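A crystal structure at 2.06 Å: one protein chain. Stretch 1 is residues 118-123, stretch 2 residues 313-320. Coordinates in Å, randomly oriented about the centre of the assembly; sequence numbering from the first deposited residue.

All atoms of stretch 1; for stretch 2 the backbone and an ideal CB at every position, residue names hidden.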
# COMPACT_ATOMS: atom_id res chain seq x y z
N GLU A 118 -24.73 -9.55 20.41
CA GLU A 118 -23.73 -10.11 21.27
C GLU A 118 -22.54 -10.73 20.52
O GLU A 118 -22.72 -11.56 19.64
CB GLU A 118 -24.33 -11.19 22.19
CG GLU A 118 -23.76 -11.05 23.57
CD GLU A 118 -23.80 -12.30 24.43
OE1 GLU A 118 -24.05 -12.13 25.64
OE2 GLU A 118 -23.53 -13.42 23.94
N TRP A 119 -21.34 -10.38 20.97
CA TRP A 119 -20.14 -10.96 20.41
C TRP A 119 -20.15 -12.46 20.67
O TRP A 119 -20.36 -12.90 21.81
CB TRP A 119 -18.87 -10.27 20.91
CG TRP A 119 -18.65 -8.93 20.32
CD1 TRP A 119 -19.60 -8.09 19.80
CD2 TRP A 119 -17.40 -8.24 20.19
NE1 TRP A 119 -19.01 -6.92 19.37
CE2 TRP A 119 -17.66 -7.00 19.56
CE3 TRP A 119 -16.08 -8.57 20.51
CZ2 TRP A 119 -16.66 -6.08 19.27
CZ3 TRP A 119 -15.06 -7.65 20.20
CH2 TRP A 119 -15.38 -6.41 19.60
N GLY A 120 -20.00 -13.21 19.58
CA GLY A 120 -20.02 -14.67 19.60
C GLY A 120 -21.29 -15.20 18.96
O GLY A 120 -21.43 -16.41 18.77
N THR A 121 -22.23 -14.31 18.64
CA THR A 121 -23.45 -14.71 17.94
C THR A 121 -23.52 -13.89 16.63
O THR A 121 -22.61 -13.04 16.36
CB THR A 121 -24.75 -14.50 18.81
OG1 THR A 121 -25.11 -13.12 18.81
CG2 THR A 121 -24.56 -14.97 20.30
N VAL A 122 -24.57 -14.13 15.83
CA VAL A 122 -24.84 -13.33 14.61
C VAL A 122 -26.33 -12.90 14.64
O VAL A 122 -27.09 -13.43 15.42
CB VAL A 122 -24.51 -14.10 13.26
CG1 VAL A 122 -23.02 -14.56 13.18
CG2 VAL A 122 -25.48 -15.30 12.99
N PHE A 123 -26.74 -12.02 13.74
CA PHE A 123 -28.16 -11.64 13.55
C PHE A 123 -29.01 -12.72 12.85
O PHE A 123 -28.50 -13.43 12.00
CB PHE A 123 -28.24 -10.36 12.71
CG PHE A 123 -27.61 -9.16 13.40
CD1 PHE A 123 -28.35 -8.40 14.28
CD2 PHE A 123 -26.29 -8.82 13.16
CE1 PHE A 123 -27.79 -7.28 14.91
CE2 PHE A 123 -25.69 -7.71 13.74
CZ PHE A 123 -26.45 -6.92 14.65
N UNK A 313 -14.33 -24.56 22.96
CA UNK A 313 -14.41 -23.44 22.02
C UNK A 313 -15.39 -22.36 22.52
O UNK A 313 -16.41 -22.67 23.12
CB UNK A 313 -14.84 -23.94 20.64
N UNK A 314 -15.05 -21.10 22.29
CA UNK A 314 -15.98 -20.00 22.45
C UNK A 314 -16.96 -19.93 21.29
O UNK A 314 -16.61 -20.25 20.12
CB UNK A 314 -15.22 -18.68 22.58
N UNK A 315 -18.19 -19.50 21.60
CA UNK A 315 -19.03 -18.94 20.55
C UNK A 315 -20.09 -19.88 20.01
O UNK A 315 -20.07 -21.09 20.31
CB UNK A 315 -18.15 -18.48 19.39
N UNK A 316 -21.02 -19.30 19.23
CA UNK A 316 -22.18 -20.00 18.67
C UNK A 316 -21.67 -20.96 17.60
O UNK A 316 -21.17 -20.52 16.56
CB UNK A 316 -23.20 -19.02 18.09
N UNK A 317 -21.81 -22.26 17.89
CA UNK A 317 -21.38 -23.32 16.97
C UNK A 317 -22.12 -23.28 15.62
O UNK A 317 -21.60 -23.74 14.62
CB UNK A 317 -21.59 -24.69 17.63
N UNK A 318 -23.30 -22.68 15.54
CA UNK A 318 -24.02 -22.69 14.25
C UNK A 318 -23.47 -21.70 13.22
O UNK A 318 -23.68 -21.86 12.03
CB UNK A 318 -25.50 -22.38 14.49
N UNK A 319 -22.76 -20.70 13.67
CA UNK A 319 -22.20 -19.74 12.75
C UNK A 319 -20.67 -19.66 12.98
O UNK A 319 -20.11 -18.58 12.99
CB UNK A 319 -22.87 -18.37 12.93
N UNK A 320 -19.99 -20.80 13.12
CA UNK A 320 -18.57 -20.78 13.37
C UNK A 320 -17.82 -20.47 12.06
O UNK A 320 -17.97 -21.17 11.08
CB UNK A 320 -18.11 -22.11 13.97

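Stretch 1 makes a type II beta turn from Glu118 to Thr121, and stretch 2 passes it as a loop. The two meet most closely at Gly120, whose CA lies 4.5 Å from the CA of position 315.

Position 313 has an extended backbone, and its ideal CB has nothing of stretch 1 within 5.5 Å. Stretch 1 sets no demand here, so almost any side chain would do. The residue is Leu313, which makes no contact with stretch 1.

Position 314 is also extended. Its CA-to-CB bond points sideways, and the CB itself is out of contact. A short side chain would leave a gap beside Gly120, which has no side chain of its own. A long one, aromatic or aliphatic, could reach that space. The residue is Phe314, with chi1 at t, and its ring comes back to the turn. CZ lies 3.6 Å from Gly120 CA. CZ is also 3.6 Å from Trp119 O, which sits at the ring edge, near its plane. The ring tip takes up the space that a CB on Gly120 would need: an ideal CB there would be 2.6 Å from Phe314 CZ, a clash.

Position 315 has phi 102° and psi 168°. A CB would be jammed against the carbonyl O of position 314, so the backbone alone calls for glycine. Stretch 1 adds little, since the ideal CB would be 3.9 Å from Gly120 O. The residue is Gly315.

Position 316 points its CB toward stretch 1. Its backbone N donates a hydrogen bond to Gly120 O at 3.0 Å, with an angle of 158°. This bond needs no particular side chain, though proline would lose it. The ideal CB is tight, 3.2 Å from Gly120 O, and 4.3 Å from Thr121 CA. A small or medium side chain suits, polar or not. The residue is Asp316, with chi1 at t. Its OD2 stays 4.4 Å from Thr121 CB. Its OD1 turns to its own stretch and accepts from the backbone N of position 318 at 3.1 Å.

Position 317 points away from stretch 1, into space that stretch 1 leaves free. Many residues would fit, polar ones readily. The residue is Asp317.

Position 318 is likewise beyond the reach of stretch 1, but a short hydroxyl could serve the loop. The residue is Ser318. Its OG donates to Asp316 OD1 at 2.5 Å, a very short bond.

Position 319 points toward stretch 1. Its ideal CB is 3.8 Å from Val122 CG1, so the neighbour is apolar and close. A small or medium apolar side chain such as alanine, cysteine or valine would be plausible. The residue is Cys319, with chi1 at p. Its SG packs 3.5 Å from Val122 CG1 and lies 4.4 Å from Gly120 O.

Position 320 has no part of stretch 1 near its CB. A long or charged side chain is free to extend. The residue is Lys320, whose NZ finds its partner elsewhere in the structure.

Stretch 2 313-320: LFGDDSCK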
# COMPACT_ATOMS: atom_id res chain seq x y z
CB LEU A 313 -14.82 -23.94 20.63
CG LEU A 313 -13.87 -24.98 20.01
CD1 LEU A 313 -14.29 -25.33 18.56
CD2 LEU A 313 -12.42 -24.50 20.05
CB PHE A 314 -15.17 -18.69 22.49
CG PHE A 314 -16.00 -17.42 22.37
CD1 PHE A 314 -16.73 -16.95 23.45
CD2 PHE A 314 -16.01 -16.70 21.19
CE1 PHE A 314 -17.51 -15.76 23.35
CE2 PHE A 314 -16.76 -15.50 21.07
CZ PHE A 314 -17.50 -15.03 22.14
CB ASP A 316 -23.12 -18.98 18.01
CG ASP A 316 -24.53 -19.49 17.82
OD1 ASP A 316 -24.75 -20.56 17.19
OD2 ASP A 316 -25.45 -18.77 18.27
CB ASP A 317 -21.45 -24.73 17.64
CG ASP A 317 -22.88 -25.17 18.00
OD1 ASP A 317 -23.89 -24.78 17.35
OD2 ASP A 317 -23.01 -25.96 18.98
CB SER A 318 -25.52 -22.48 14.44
OG SER A 318 -25.77 -21.21 15.02
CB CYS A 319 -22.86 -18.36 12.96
SG CYS A 319 -22.69 -17.74 14.72
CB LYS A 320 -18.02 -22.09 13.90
CG LYS A 320 -16.47 -21.98 14.18
CD LYS A 320 -15.85 -23.38 14.57
CE LYS A 320 -14.34 -23.25 14.71
NZ LYS A 320 -13.71 -23.02 13.35
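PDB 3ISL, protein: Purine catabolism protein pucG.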